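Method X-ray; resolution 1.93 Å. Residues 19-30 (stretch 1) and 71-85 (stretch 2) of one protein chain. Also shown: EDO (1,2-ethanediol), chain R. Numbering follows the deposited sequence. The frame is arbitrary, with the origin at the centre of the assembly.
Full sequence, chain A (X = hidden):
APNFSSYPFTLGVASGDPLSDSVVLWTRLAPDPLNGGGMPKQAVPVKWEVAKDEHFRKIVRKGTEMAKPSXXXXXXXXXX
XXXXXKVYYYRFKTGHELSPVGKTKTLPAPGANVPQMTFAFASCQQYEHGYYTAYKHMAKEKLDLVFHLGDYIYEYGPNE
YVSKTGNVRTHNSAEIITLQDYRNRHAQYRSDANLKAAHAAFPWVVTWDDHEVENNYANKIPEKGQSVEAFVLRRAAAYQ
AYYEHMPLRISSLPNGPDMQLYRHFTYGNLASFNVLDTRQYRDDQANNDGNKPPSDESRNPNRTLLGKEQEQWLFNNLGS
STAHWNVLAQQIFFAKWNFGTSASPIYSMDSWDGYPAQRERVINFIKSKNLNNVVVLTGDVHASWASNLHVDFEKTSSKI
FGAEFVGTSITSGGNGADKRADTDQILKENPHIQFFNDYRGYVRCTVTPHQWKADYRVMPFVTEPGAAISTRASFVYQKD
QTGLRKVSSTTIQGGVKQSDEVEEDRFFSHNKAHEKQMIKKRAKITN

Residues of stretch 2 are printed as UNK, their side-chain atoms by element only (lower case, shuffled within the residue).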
# COMPACT_ATOMS: atom_id res chain seq x y z
N LEU A 19 -4.80 13.18 -12.11
CA LEU A 19 -4.42 14.58 -12.06
C LEU A 19 -5.69 15.41 -12.33
O LEU A 19 -6.78 14.86 -12.46
CB LEU A 19 -3.34 14.89 -13.10
CG LEU A 19 -1.97 14.22 -12.86
CD1 LEU A 19 -1.02 14.49 -14.03
CD2 LEU A 19 -1.35 14.65 -11.53
N SER A 20 -5.57 16.73 -12.42
CA SER A 20 -6.77 17.55 -12.58
C SER A 20 -7.39 17.45 -13.97
O SER A 20 -8.56 17.78 -14.14
CB SER A 20 -6.50 19.01 -12.20
OG SER A 20 -5.61 19.63 -13.07
N ASP A 21 -6.64 16.98 -14.96
CA ASP A 21 -7.13 16.93 -16.34
C ASP A 21 -6.99 15.56 -17.01
O ASP A 21 -7.19 15.45 -18.23
CB ASP A 21 -6.37 17.96 -17.17
CG ASP A 21 -4.91 17.59 -17.37
OD1 ASP A 21 -4.29 17.02 -16.44
OD2 ASP A 21 -4.37 17.83 -18.47
N SER A 22 -6.62 14.53 -16.25
CA SER A 22 -6.35 13.21 -16.83
C SER A 22 -6.32 12.18 -15.74
O SER A 22 -6.21 12.52 -14.55
CB SER A 22 -5.02 13.18 -17.57
OG SER A 22 -3.93 13.45 -16.71
N VAL A 23 -6.38 10.92 -16.15
CA VAL A 23 -6.30 9.79 -15.25
C VAL A 23 -5.76 8.61 -16.05
O VAL A 23 -5.91 8.57 -17.27
CB VAL A 23 -7.69 9.46 -14.67
CG1 VAL A 23 -8.65 8.99 -15.78
CG2 VAL A 23 -7.57 8.39 -13.57
N VAL A 24 -5.11 7.66 -15.38
CA VAL A 24 -4.67 6.44 -16.04
C VAL A 24 -5.81 5.42 -16.00
O VAL A 24 -6.44 5.23 -14.95
CB VAL A 24 -3.42 5.82 -15.39
CG1 VAL A 24 -3.07 4.49 -16.05
CG2 VAL A 24 -2.22 6.79 -15.47
N LEU A 25 -6.06 4.79 -17.14
CA LEU A 25 -6.99 3.67 -17.24
C LEU A 25 -6.18 2.40 -17.52
O LEU A 25 -5.29 2.42 -18.36
CB LEU A 25 -7.99 3.90 -18.37
CG LEU A 25 -8.68 5.27 -18.45
CD1 LEU A 25 -9.62 5.31 -19.67
CD2 LEU A 25 -9.44 5.57 -17.16
N TRP A 26 -6.54 1.31 -16.86
CA TRP A 26 -5.80 0.07 -16.96
C TRP A 26 -6.73 -1.10 -17.24
O TRP A 26 -7.85 -1.19 -16.72
CB TRP A 26 -5.06 -0.20 -15.64
CG TRP A 26 -4.34 -1.53 -15.60
CD1 TRP A 26 -3.04 -1.76 -15.95
CD2 TRP A 26 -4.89 -2.80 -15.21
NE1 TRP A 26 -2.75 -3.10 -15.81
CE2 TRP A 26 -3.86 -3.76 -15.37
CE3 TRP A 26 -6.15 -3.22 -14.76
CZ2 TRP A 26 -4.05 -5.10 -15.07
CZ3 TRP A 26 -6.33 -4.58 -14.50
CH2 TRP A 26 -5.28 -5.50 -14.65
N THR A 27 -6.25 -2.02 -18.08
CA THR A 27 -6.75 -3.37 -18.07
C THR A 27 -5.65 -4.29 -18.60
O THR A 27 -4.54 -3.83 -18.88
CB THR A 27 -8.06 -3.50 -18.86
OG1 THR A 27 -8.66 -4.76 -18.53
CG2 THR A 27 -7.83 -3.35 -20.38
N ARG A 28 -5.98 -5.57 -18.70
CA ARG A 28 -5.07 -6.57 -19.24
C ARG A 28 -5.93 -7.63 -19.92
O ARG A 28 -6.96 -8.10 -19.35
CB ARG A 28 -4.23 -7.21 -18.13
CG ARG A 28 -3.29 -8.35 -18.67
CD ARG A 28 -2.32 -8.91 -17.66
NE ARG A 28 -1.73 -10.10 -18.27
CZ ARG A 28 -1.34 -11.20 -17.64
NH1 ARG A 28 -1.36 -11.30 -16.33
NH2 ARG A 28 -0.88 -12.21 -18.38
N LEU A 29 -5.50 -8.04 -21.11
CA LEU A 29 -6.11 -9.19 -21.81
C LEU A 29 -5.46 -10.48 -21.34
O LEU A 29 -4.29 -10.73 -21.64
CB LEU A 29 -5.96 -9.05 -23.32
CG LEU A 29 -6.35 -7.70 -23.89
CD1 LEU A 29 -6.19 -7.68 -25.44
CD2 LEU A 29 -7.78 -7.36 -23.47
N ALA A 30 -6.23 -11.29 -20.61
CA ALA A 30 -5.75 -12.52 -19.99
C ALA A 30 -6.86 -13.60 -19.90
O ALA A 30 -7.25 -13.99 -18.80
CB ALA A 30 -5.19 -12.20 -18.58
N UNK A 71 4.43 -6.68 -22.85
CA UNK A 71 3.85 -6.19 -21.59
C UNK A 71 2.62 -7.01 -21.12
O UNK A 71 1.70 -6.47 -20.48
c UNK A 71 4.16 -2.38 -22.34
c UNK A 71 3.49 -4.72 -21.75
c UNK A 71 5.61 -3.67 -20.85
c UNK A 71 4.68 -3.76 -22.02
N UNK A 72 2.62 -8.31 -21.43
CA UNK A 72 1.57 -9.25 -21.04
C UNK A 72 0.16 -8.81 -21.49
O UNK A 72 -0.85 -9.13 -20.85
c UNK A 72 1.61 -9.52 -19.53
N UNK A 73 0.12 -8.10 -22.61
CA UNK A 73 -1.12 -7.54 -23.18
C UNK A 73 -1.87 -6.66 -22.17
O UNK A 73 -3.11 -6.57 -22.17
n UNK A 73 -0.94 -9.91 -27.01
c UNK A 73 -1.64 -8.97 -26.28
n UNK A 73 -0.71 -10.43 -24.95
c UNK A 73 -0.40 -10.78 -26.19
c UNK A 73 -1.49 -9.30 -24.98
c UNK A 73 -2.03 -8.65 -23.74
N UNK A 74 -1.10 -5.99 -21.31
CA UNK A 74 -1.66 -4.97 -20.45
C UNK A 74 -1.95 -3.73 -21.29
O UNK A 74 -1.44 -3.53 -22.40
c UNK A 74 -0.71 -4.64 -19.31
o UNK A 74 0.51 -4.12 -19.80
N UNK A 75 -2.83 -2.89 -20.75
CA UNK A 75 -3.19 -1.66 -21.39
C UNK A 75 -3.07 -0.52 -20.37
O UNK A 75 -3.64 -0.61 -19.28
c UNK A 75 -5.05 -0.39 -22.52
c UNK A 75 -4.76 -2.85 -23.01
c UNK A 75 -4.64 -1.73 -21.95
N UNK A 76 -2.31 0.50 -20.71
CA UNK A 76 -2.23 1.73 -19.90
C UNK A 76 -2.59 2.89 -20.80
O UNK A 76 -1.93 3.11 -21.81
c UNK A 76 0.37 -1.02 -17.70
n UNK A 76 0.23 -0.24 -16.65
c UNK A 76 -0.82 1.97 -19.38
c UNK A 76 -0.36 0.94 -18.40
n UNK A 76 0.02 -0.33 -18.78
c UNK A 76 -0.21 0.99 -17.06
N UNK A 77 -3.65 3.62 -20.44
CA UNK A 77 -4.12 4.74 -21.23
C UNK A 77 -4.05 5.96 -20.33
O UNK A 77 -4.52 5.93 -19.21
c UNK A 77 -6.20 5.83 -22.25
c UNK A 77 -5.77 3.37 -22.65
c UNK A 77 -5.62 4.54 -21.67
N UNK A 78 -3.45 7.04 -20.81
CA UNK A 78 -3.50 8.29 -20.08
C UNK A 78 -4.58 9.17 -20.74
O UNK A 78 -4.33 9.86 -21.72
o UNK A 78 1.15 7.87 -19.04
c UNK A 78 -2.11 8.95 -20.02
c UNK A 78 -1.21 8.19 -19.03
c UNK A 78 0.23 8.71 -18.98
o UNK A 78 0.42 9.94 -18.87
N UNK A 79 -5.80 9.06 -20.22
CA UNK A 79 -6.96 9.73 -20.81
C UNK A 79 -6.88 11.17 -20.35
O UNK A 79 -7.02 11.46 -19.17
c UNK A 79 -8.23 9.10 -20.33
N UNK A 80 -6.63 12.08 -21.29
CA UNK A 80 -6.50 13.49 -20.97
C UNK A 80 -7.65 14.30 -21.56
O UNK A 80 -8.61 13.72 -22.07
c UNK A 80 -4.94 13.96 -22.92
o UNK A 80 -5.85 13.53 -23.66
o UNK A 80 -3.84 14.35 -23.35
c UNK A 80 -5.14 14.01 -21.41
N UNK A 81 -7.57 15.62 -21.46
CA UNK A 81 -8.65 16.50 -21.92
C UNK A 81 -9.88 16.42 -21.04
O UNK A 81 -10.98 16.61 -21.51
N UNK A 82 -9.68 16.11 -19.76
CA UNK A 82 -10.79 15.97 -18.82
C UNK A 82 -10.94 17.22 -17.97
O UNK A 82 -10.04 18.05 -17.91
c UNK A 82 -10.40 13.39 -18.57
c UNK A 82 -11.60 13.06 -19.47
c UNK A 82 -10.59 14.75 -17.91
c UNK A 82 -10.20 12.29 -17.51
N UNK A 83 -12.07 17.34 -17.29
CA UNK A 83 -12.33 18.46 -16.41
C UNK A 83 -11.96 18.09 -14.98
O UNK A 83 -12.04 16.92 -14.61
c UNK A 83 -13.82 18.84 -16.43
c UNK A 83 -14.35 19.28 -17.80
o UNK A 83 -16.21 20.63 -17.19
o UNK A 83 -16.66 18.72 -18.21
c UNK A 83 -15.85 19.57 -17.74
N UNK A 84 -11.66 19.08 -14.15
CA UNK A 84 -11.23 18.81 -12.77
C UNK A 84 -12.34 18.46 -11.81
O UNK A 84 -13.49 18.84 -11.99
c UNK A 84 -10.55 20.10 -12.35
c UNK A 84 -11.16 21.14 -13.19
c UNK A 84 -11.48 20.50 -14.51
N UNK A 85 -12.00 17.68 -10.80
CA UNK A 85 -12.91 17.24 -9.76
C UNK A 85 -14.21 16.65 -10.28
O UNK A 85 -15.28 16.92 -9.74
c UNK A 85 -13.19 18.42 -8.84
n UNK A 85 -14.20 18.92 -6.73
o UNK A 85 -13.42 16.86 -7.04
c UNK A 85 -13.61 17.99 -7.45
C1 EDO R . 0.58 -0.35 -24.64
O1 EDO R . 1.15 -1.66 -24.73
C2 EDO R . -0.85 -0.46 -24.13
O2 EDO R . -1.16 0.64 -23.28
O HOH W 1 -5.70 17.61 -20.67
O HOH W 2 -1.90 -12.08 -21.07

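Position 71 has four side-chain carbons, forked at the second. They stay out of reach of stretch 1. This is Leu 71.

Position 72 has one side-chain carbon. It lies over one face of the Arg 28 guanidinium, with CB 3.6 Å from Arg 28 NE. Arg 28 NE also donates a hydrogen bond to the backbone O of 72 at 2.9 Å. A lone CB means Ala 72.

Position 73 has one carbon, then a five-membered ring of three carbons and two nitrogens. CA-to-CB points toward stretch 1, and CB lies 4.0 Å from Leu 29 CB. The residue is His 73. Its O accepts a hydrogen bond from Leu 29 N at 3.0 Å.

Position 74 has one carbon and one oxygen. The side-chain oxygen of 74 hydrogen-bonds back to Leu 71 O at 2.7 Å. That is Ser 74, and OG is the donor. Its CB is 4.3 Å from Trp 26 NE1.

Position 75 has a CB carrying two carbons. CB lies 3.9 Å from Thr 27 CG2. This is Val 75.

Position 76 again has one carbon and a five-membered ring with two nitrogens. The edge of Trp 26 points at the face of this ring. The centroid of the Trp 26 five-membered ring is 5.1 Å from that of the ring at 76, and the planes meet at 77°. The residue is His 76. Its N also donates to EDO O2 at 2.8 Å.

Position 77 has a CB carrying two carbons. CB is 4.1 Å from Leu 25 CB. It is Val 77.

Position 78 has three carbons, the third carrying two oxygens. The second carbon is 4.0 Å from Val 24 CG2. This is Glu 78, whose carboxylate is hydrogen-bonded elsewhere in the structure.

Position 79 has one carbon, 4.1 Å from Leu 25 CD1. It is Ala 79.

Position 80 has two carbons, the second carrying two oxygens. CB lies 3.9 Å from Ser 22 CB, but the end leads away. This is Asp 80.

Position 81 has no side-chain atoms, and its phi is positive. Gly 81 fits. Water 1 links its N to Asp 21 OD2.

Position 82 has four carbons, forked at the second. One tip is 4.0 Å from Val 23 CG1. This is Leu 82.

Position 83 has three carbons and two terminal oxygens. CA-to-CB points away. It is Glu 83.

Position 84 has three carbons closing a ring onto N. CB is 4.2 Å from Ser 20 CB. This is Pro 84.

Position 85 has two carbons, the second carrying one oxygen and one nitrogen. It makes no contact with stretch 1. This is Asn 85.

The contact is an antiparallel strand pair. Val 23, Leu 25 and Thr 27 each exchange two backbone hydrogen bonds with Ala 79, Val 77 and Val 75, respectively. These side chains share one sheet face; Val 24, Trp 26 and Arg 28 share the other with Glu 78, His 76 and Ser 74. Beyond the ladder, Leu 82 N donates a hydrogen bond to Asp 21 O at 3.0 Å.

Stretch 2 (71-85) LAHSVHVEADGLEPN
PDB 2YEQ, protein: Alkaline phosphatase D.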